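Local coordinates for bifunctional endomannanase/endoglucanase (Caldanaerobius polysaccharolyticus, PDB 3W0K), which probably hydrolyses internal linkages in the backbones of mannan and cellulose-type polysaccharides, as a glycoside hydrolase of family 5, at residues 9-14 / 46-51; 180-185 / 242-247. All coordinates share one frame; numbering follows the deposited sequence.

Contact 1. Residues 9-14 / 46-51; sequences QWMYVW and RFWTRN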
loop_
_atom_site.group_PDB
_atom_site.type_symbol
_atom_site.label_atom_id
_atom_site.label_comp_id
_atom_site.label_asym_id
_atom_site.label_seq_id
_atom_site.Cartn_x
_atom_site.Cartn_y
_atom_site.Cartn_z
ATOM N N GLN A 9 3.793 -9.741 -0.263
ATOM C CA GLN A 9 2.861 -10.297 -1.230
ATOM C C GLN A 9 2.482 -11.772 -1.038
ATOM O O GLN A 9 2.156 -12.468 -2.004
ATOM C CB GLN A 9 3.435 -10.058 -2.636
ATOM C CG GLN A 9 3.490 -8.571 -3.071
ATOM C CD GLN A 9 4.530 -7.723 -2.330
ATOM O OE1 GLN A 9 4.261 -6.575 -1.958
ATOM N NE2 GLN A 9 5.722 -8.269 -2.146
ATOM N N TRP A 10 2.436 -12.210 0.218
ATOM C CA TRP A 10 2.118 -13.599 0.557
ATOM C C TRP A 10 0.764 -14.113 0.062
ATOM O O TRP A 10 0.621 -15.300 -0.222
ATOM C CB TRP A 10 2.227 -13.810 2.068
ATOM C CG TRP A 10 3.538 -13.361 2.653
ATOM C CD1 TRP A 10 4.762 -13.372 2.043
ATOM C CD2 TRP A 10 3.750 -12.834 3.966
ATOM N NE1 TRP A 10 5.722 -12.883 2.898
ATOM C CE2 TRP A 10 5.128 -12.547 4.085
ATOM C CE3 TRP A 10 2.908 -12.578 5.057
ATOM C CZ2 TRP A 10 5.685 -12.015 5.253
ATOM C CZ3 TRP A 10 3.462 -12.048 6.219
ATOM C CH2 TRP A 10 4.837 -11.772 6.306
ATOM N N MET A 11 -0.222 -13.223 -0.043
ATOM C CA MET A 11 -1.564 -13.596 -0.506
ATOM C C MET A 11 -2.040 -12.498 -1.461
ATOM O O MET A 11 -3.227 -12.167 -1.536
ATOM C CB MET A 11 -2.515 -13.714 0.696
ATOM C CG MET A 11 -3.842 -14.394 0.388
ATOM S SD MET A 11 -5.022 -14.387 1.767
ATOM C CE MET A 11 -4.121 -15.273 2.942
ATOM N N TYR A 12 -1.092 -12.009 -2.251
ATOM C CA TYR A 12 -1.299 -10.912 -3.191
ATOM C C TYR A 12 -2.147 -11.168 -4.439
ATOM O O TYR A 12 -3.052 -10.389 -4.740
ATOM C CB TYR A 12 0.078 -10.367 -3.579
ATOM C CG TYR A 12 0.074 -9.164 -4.483
ATOM C CD1 TYR A 12 -0.707 -8.048 -4.192
ATOM C CD2 TYR A 12 0.875 -9.133 -5.621
ATOM C CE1 TYR A 12 -0.691 -6.935 -5.012
ATOM C CE2 TYR A 12 0.902 -8.019 -6.450
ATOM C CZ TYR A 12 0.114 -6.923 -6.140
ATOM O OH TYR A 12 0.124 -5.825 -6.966
ATOM N N VAL A 13 -1.832 -12.222 -5.185
ATOM C CA VAL A 13 -2.576 -12.539 -6.405
ATOM C C VAL A 13 -2.926 -14.020 -6.462
ATOM O O VAL A 13 -2.053 -14.883 -6.357
ATOM C CB VAL A 13 -1.774 -12.151 -7.680
ATOM C CG1 VAL A 13 -2.516 -12.604 -8.932
ATOM C CG2 VAL A 13 -1.562 -10.645 -7.735
ATOM N N TRP A 14 -4.215 -14.302 -6.614
ATOM C CA TRP A 14 -4.691 -15.673 -6.685
ATOM C C TRP A 14 -4.645 -16.221 -8.103
ATOM O O TRP A 14 -4.778 -15.482 -9.078
ATOM C CB TRP A 14 -6.124 -15.771 -6.143
ATOM C CG TRP A 14 -6.767 -17.126 -6.344
ATOM C CD1 TRP A 14 -6.662 -18.215 -5.527
ATOM C CD2 TRP A 14 -7.595 -17.529 -7.444
ATOM N NE1 TRP A 14 -7.368 -19.272 -6.050
ATOM C CE2 TRP A 14 -7.951 -18.878 -7.226
ATOM C CE3 TRP A 14 -8.066 -16.882 -8.595
ATOM C CZ2 TRP A 14 -8.759 -19.593 -8.119
ATOM C CZ3 TRP A 14 -8.870 -17.595 -9.484
ATOM C CH2 TRP A 14 -9.205 -18.937 -9.237
ATOM N N ARG A 46 -10.094 -13.540 -4.033
ATOM C CA ARG A 46 -10.352 -14.796 -4.734
ATOM C C ARG A 46 -9.696 -15.996 -4.050
ATOM O O ARG A 46 -10.028 -17.146 -4.348
ATOM C CB ARG A 46 -9.923 -14.702 -6.198
ATOM C CG ARG A 46 -10.765 -13.734 -7.010
ATOM C CD ARG A 46 -10.267 -13.667 -8.436
ATOM N NE ARG A 46 -8.877 -13.226 -8.479
ATOM C CZ ARG A 46 -8.103 -13.280 -9.556
ATOM N NH1 ARG A 46 -8.578 -13.762 -10.699
ATOM N NH2 ARG A 46 -6.852 -12.848 -9.491
ATOM N N PHE A 47 -8.768 -15.734 -3.132
ATOM C CA PHE A 47 -8.130 -16.821 -2.395
ATOM C C PHE A 47 -9.159 -17.544 -1.522
ATOM O O PHE A 47 -8.974 -18.711 -1.183
ATOM C CB PHE A 47 -6.990 -16.302 -1.514
ATOM C CG PHE A 47 -5.653 -16.270 -2.200
ATOM C CD1 PHE A 47 -4.931 -17.443 -2.400
ATOM C CD2 PHE A 47 -5.095 -15.064 -2.613
ATOM C CE1 PHE A 47 -3.670 -17.416 -3.002
ATOM C CE2 PHE A 47 -3.834 -15.025 -3.214
ATOM C CZ PHE A 47 -3.121 -16.204 -3.408
ATOM N N TRP A 48 -10.244 -16.855 -1.171
ATOM C CA TRP A 48 -11.284 -17.449 -0.331
ATOM C C TRP A 48 -12.682 -17.320 -0.928
ATOM O O TRP A 48 -13.669 -17.707 -0.298
ATOM C CB TRP A 48 -11.257 -16.824 1.073
ATOM C CG TRP A 48 -11.618 -15.355 1.122
ATOM C CD1 TRP A 48 -12.876 -14.822 1.104
ATOM C CD2 TRP A 48 -10.718 -14.244 1.239
ATOM N NE1 TRP A 48 -12.817 -13.457 1.206
ATOM C CE2 TRP A 48 -11.505 -13.074 1.292
ATOM C CE3 TRP A 48 -9.323 -14.127 1.310
ATOM C CZ2 TRP A 48 -10.945 -11.797 1.414
ATOM C CZ3 TRP A 48 -8.766 -12.858 1.432
ATOM C CH2 TRP A 48 -9.579 -11.710 1.483
ATOM N N THR A 49 -12.764 -16.791 -2.146
ATOM C CA THR A 49 -14.052 -16.596 -2.807
ATOM C C THR A 49 -14.043 -17.196 -4.203
ATOM O O THR A 49 -13.218 -16.829 -5.040
ATOM C CB THR A 49 -14.378 -15.098 -2.942
ATOM O OG1 THR A 49 -14.191 -14.448 -1.680
ATOM C CG2 THR A 49 -15.817 -14.896 -3.409
ATOM N N ARG A 50 -14.983 -18.101 -4.457
ATOM C CA ARG A 50 -15.073 -18.743 -5.758
ATOM C C ARG A 50 -16.190 -18.153 -6.609
ATOM O O ARG A 50 -17.302 -17.941 -6.131
ATOM C CB ARG A 50 -15.283 -20.253 -5.594
ATOM C CG ARG A 50 -15.252 -21.023 -6.909
ATOM C CD ARG A 50 -14.850 -22.478 -6.701
ATOM N NE ARG A 50 -13.482 -22.608 -6.197
ATOM C CZ ARG A 50 -12.384 -22.471 -6.939
ATOM N NH1 ARG A 50 -12.476 -22.196 -8.234
ATOM N NH2 ARG A 50 -11.188 -22.610 -6.383
ATOM N N ASN A 51 -15.852 -17.841 -7.858
ATOM C CA ASN A 51 -16.793 -17.301 -8.835
ATOM C C ASN A 51 -17.724 -16.185 -8.339
ATOM O O ASN A 51 -18.942 -16.233 -8.543
ATOM C CB ASN A 51 -17.607 -18.445 -9.450
ATOM C CG ASN A 51 -18.317 -18.039 -10.727
ATOM O OD1 ASN A 51 -17.792 -17.257 -11.523
ATOM N ND2 ASN A 51 -19.520 -18.569 -10.929
#
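The Phe47 ring is clamped between Met11 and Trp14. On one face sits Met11 CG, toward the rim and tight at 3.3 Å from Phe47 CD2; over the centre of the other lies Trp14 CB, 3.8 Å from the Phe47 centroid. The backbone N of Val13 lies at the edge of the Phe47 ring, in its plane. The indole follows the Trp14 methylene and makes an edge-to-face pair, its edge turned to the Phe47 face, with the planes at 82° and Trp14 CD1 3.7 Å from Phe47 CD1. Trp14 CG stands anti to the backbone N (chi1 172°), 3.8 Å from the carbonyl oxygen of Arg46. That oxygen lies over one indole face, while Arg46 CZ meets the indole edge. Trp14 CE3 in turn stands 3.7 Å from Arg46 CZ, over one face of the guanidinium, the two planes 67° apart, so this is no parallel stack. Arg46 is steered chiefly by its salt bridge to Asp44, which also accepts a hydrogen bond from Trp14 N; a single carboxylate therefore ties down both sides. Beyond Phe47, Met11 SD touches the edge of the Trp48 ring at CZ3, 4.1 Å away, a Met-aromatic contact. No hydrogen bond joins the two segments directly. Both loops leave the C-terminal ends of neighbouring strands, 4-7 and 38-44, in an eight-stranded (beta/alpha) barrel, the end that carries the active site in family 5 hydrolases. A Tris molecule, probably from the crystallisation liquor, lies near Tyr12, consistent with a pocket there.

Contact 2. Residues 180-185 / 242-247; sequences NIAMPE and KPWRDL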
loop_
_atom_site.group_PDB
_atom_site.type_symbol
_atom_site.label_atom_id
_atom_site.label_comp_id
_atom_site.label_asym_id
_atom_site.label_seq_id
_atom_site.Cartn_x
_atom_site.Cartn_y
_atom_site.Cartn_z
ATOM N N ASN A 180 -3.031 8.660 -5.367
ATOM C CA ASN A 180 -2.399 9.966 -5.574
ATOM C C ASN A 180 -3.135 11.182 -5.034
ATOM O O ASN A 180 -2.508 12.159 -4.616
ATOM C CB ASN A 180 -2.208 10.208 -7.074
ATOM C CG ASN A 180 -1.176 9.301 -7.687
ATOM O OD1 ASN A 180 -1.503 8.372 -8.428
ATOM N ND2 ASN A 180 0.083 9.584 -7.410
ATOM N N ILE A 181 -4.462 11.122 -5.077
ATOM C CA ILE A 181 -5.326 12.240 -4.708
ATOM C C ILE A 181 -5.878 12.285 -3.288
ATOM O O ILE A 181 -6.548 11.355 -2.843
ATOM C CB ILE A 181 -6.493 12.327 -5.726
ATOM C CG1 ILE A 181 -5.941 12.367 -7.157
ATOM C CG2 ILE A 181 -7.374 13.536 -5.449
ATOM C CD1 ILE A 181 -5.013 13.532 -7.441
ATOM N N ALA A 182 -5.636 13.409 -2.610
ATOM C CA ALA A 182 -6.099 13.629 -1.241
ATOM C C ALA A 182 -7.623 13.716 -1.180
ATOM O O ALA A 182 -8.271 14.141 -2.141
ATOM C CB ALA A 182 -5.472 14.894 -0.665
ATOM N N MET A 183 -8.182 13.359 -0.028
ATOM C CA MET A 183 -9.631 13.342 0.148
ATOM C C MET A 183 -10.120 14.172 1.332
ATOM O O MET A 183 -10.505 13.629 2.366
ATOM C CB MET A 183 -10.090 11.887 0.306
ATOM C CG MET A 183 -9.637 10.988 -0.839
ATOM S SD MET A 183 -9.630 9.233 -0.418
ATOM C CE MET A 183 -8.289 9.177 0.799
ATOM N N PRO A 184 -10.153 15.505 1.180
ATOM C CA PRO A 184 -10.614 16.360 2.279
ATOM C C PRO A 184 -12.055 16.071 2.703
ATOM O O PRO A 184 -12.427 16.301 3.855
ATOM C CB PRO A 184 -10.442 17.774 1.713
ATOM C CG PRO A 184 -10.548 17.581 0.235
ATOM C CD PRO A 184 -9.775 16.309 0.004
ATOM N N GLU A 185 -12.836 15.504 1.785
ATOM C CA GLU A 185 -14.230 15.165 2.055
ATOM C C GLU A 185 -14.375 14.044 3.087
ATOM O O GLU A 185 -15.452 13.848 3.647
ATOM C CB GLU A 185 -14.969 14.798 0.756
ATOM C CG GLU A 185 -14.444 13.555 0.020
ATOM C CD GLU A 185 -13.268 13.836 -0.916
ATOM O OE1 GLU A 185 -12.656 14.922 -0.849
ATOM O OE2 GLU A 185 -12.950 12.954 -1.737
ATOM N N LYS A 242 1.300 18.714 -1.279
ATOM C CA LYS A 242 0.617 19.822 -0.610
ATOM C C LYS A 242 -0.809 19.514 -0.143
ATOM O O LYS A 242 -1.156 19.807 0.999
ATOM C CB LYS A 242 0.644 21.095 -1.463
ATOM C CG LYS A 242 0.121 22.320 -0.723
ATOM C CD LYS A 242 0.214 23.581 -1.563
ATOM C CE LYS A 242 -0.182 24.809 -0.751
ATOM N NZ LYS A 242 -1.559 24.703 -0.184
ATOM N N PRO A 243 -1.653 18.916 -1.010
ATOM C CA PRO A 243 -3.024 18.606 -0.585
ATOM C C PRO A 243 -3.051 17.643 0.605
ATOM O O PRO A 243 -3.957 17.692 1.442
ATOM C CB PRO A 243 -3.631 17.971 -1.836
ATOM C CG PRO A 243 -2.899 18.658 -2.949
ATOM C CD PRO A 243 -1.477 18.618 -2.442
ATOM N N TRP A 244 -2.056 16.761 0.667
ATOM C CA TRP A 244 -1.947 15.799 1.758
ATOM C C TRP A 244 -1.463 16.496 3.027
ATOM O O TRP A 244 -1.917 16.186 4.125
ATOM C CB TRP A 244 -1.010 14.656 1.366
ATOM C CG TRP A 244 -1.576 13.793 0.280
ATOM C CD1 TRP A 244 -1.512 14.012 -1.066
ATOM C CD2 TRP A 244 -2.312 12.576 0.455
ATOM N NE1 TRP A 244 -2.166 13.006 -1.743
ATOM C CE2 TRP A 244 -2.665 12.112 -0.833
ATOM C CE3 TRP A 244 -2.706 11.833 1.575
ATOM C CZ2 TRP A 244 -3.395 10.934 -1.032
ATOM C CZ3 TRP A 244 -3.433 10.661 1.379
ATOM C CH2 TRP A 244 -3.769 10.224 0.082
ATOM N N ARG A 245 -0.557 17.455 2.862
ATOM C CA ARG A 245 -0.030 18.221 3.988
ATOM C C ARG A 245 -1.099 19.138 4.573
ATOM O O ARG A 245 -1.158 19.334 5.790
ATOM C CB ARG A 245 1.188 19.039 3.555
ATOM C CG ARG A 245 2.462 18.224 3.487
ATOM C CD ARG A 245 2.963 17.880 4.886
ATOM N NE ARG A 245 3.701 18.989 5.493
ATOM C CZ ARG A 245 4.159 19.000 6.742
ATOM N NH1 ARG A 245 3.953 17.964 7.547
ATOM N NH2 ARG A 245 4.872 20.033 7.176
ATOM N N ASP A 246 -1.943 19.694 3.705
ATOM C CA ASP A 246 -3.023 20.578 4.139
ATOM C C ASP A 246 -3.987 19.814 5.036
ATOM O O ASP A 246 -4.527 20.364 5.992
ATOM C CB ASP A 246 -3.776 21.156 2.934
ATOM C CG ASP A 246 -2.953 22.173 2.154
ATOM O OD1 ASP A 246 -1.940 22.678 2.686
ATOM O OD2 ASP A 246 -3.326 22.473 1.001
ATOM N N LEU A 247 -4.188 18.537 4.723
ATOM C CA LEU A 247 -5.070 17.685 5.509
ATOM C C LEU A 247 -4.426 17.336 6.847
ATOM O O LEU A 247 -5.095 17.335 7.880
ATOM C CB LEU A 247 -5.407 16.413 4.730
ATOM C CG LEU A 247 -6.854 16.276 4.251
ATOM C CD1 LEU A 247 -7.395 17.612 3.767
ATOM C CD2 LEU A 247 -6.937 15.227 3.163
#
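Trp244 reaches across to the backbone of Asn180 and gives its indole N-H to the carbonyl: NE1 lies 3.0 Å from Asn180 O, at an N-H...O angle of 161°. The oxygen sits almost in the plane of the indole, but the donor stands above the carbonyl plane, 50° out of it. The same indole offers a face to Ala182, whose CB lies over the five-membered ring, 3.9 Å from its centroid. Beside it, Ala182 CB also touches Pro243 CB at 3.8 Å. Trp244 CG is anti to its own carbonyl carbon (chi1 -68°), which sets the root of the indole beside the Ala182 methyl. An alanine in place of Trp244 would probably leave Asn180 O without this donor and open a gap against the Ala182 methyl. One helical turn further on, Leu247 splits its methyls: CD1 packs on Pro184 CB at 3.7 Å, and CD2 lies 3.8 Å from Met183 C. The loop is also held by Arg148 of helix 148-165, which bonds Ala182 O and makes a salt bridge with Glu185. The contact thus presses helix 234-249 onto the loop between helix 176-179 and strand 192-197, with His193 of that strand touched by Met183, Trp244 and Leu247 alike.

From the N terminus, the chain runs through strand 4-7 into residues 9-14, passes helix 25-33 and strand 38-44, and returns at 46-51, where contact 1 closes a loop of one helix and one strand. Contact 2 opens only much later, after strand 170-174 and helix 176-179; it closes at 242-247, once strand 192-197 has been laid down. The two are thus in series, neither nesting nor crossing. The centres of contact 1 and contact 2 are about 31 Å apart, on opposite sides of the chain's centre, and the two do not touch. Contact 1 joins two loops following the first and second barrel strands, whereas contact 2 fastens an outer helix to the connection leading into the sixth.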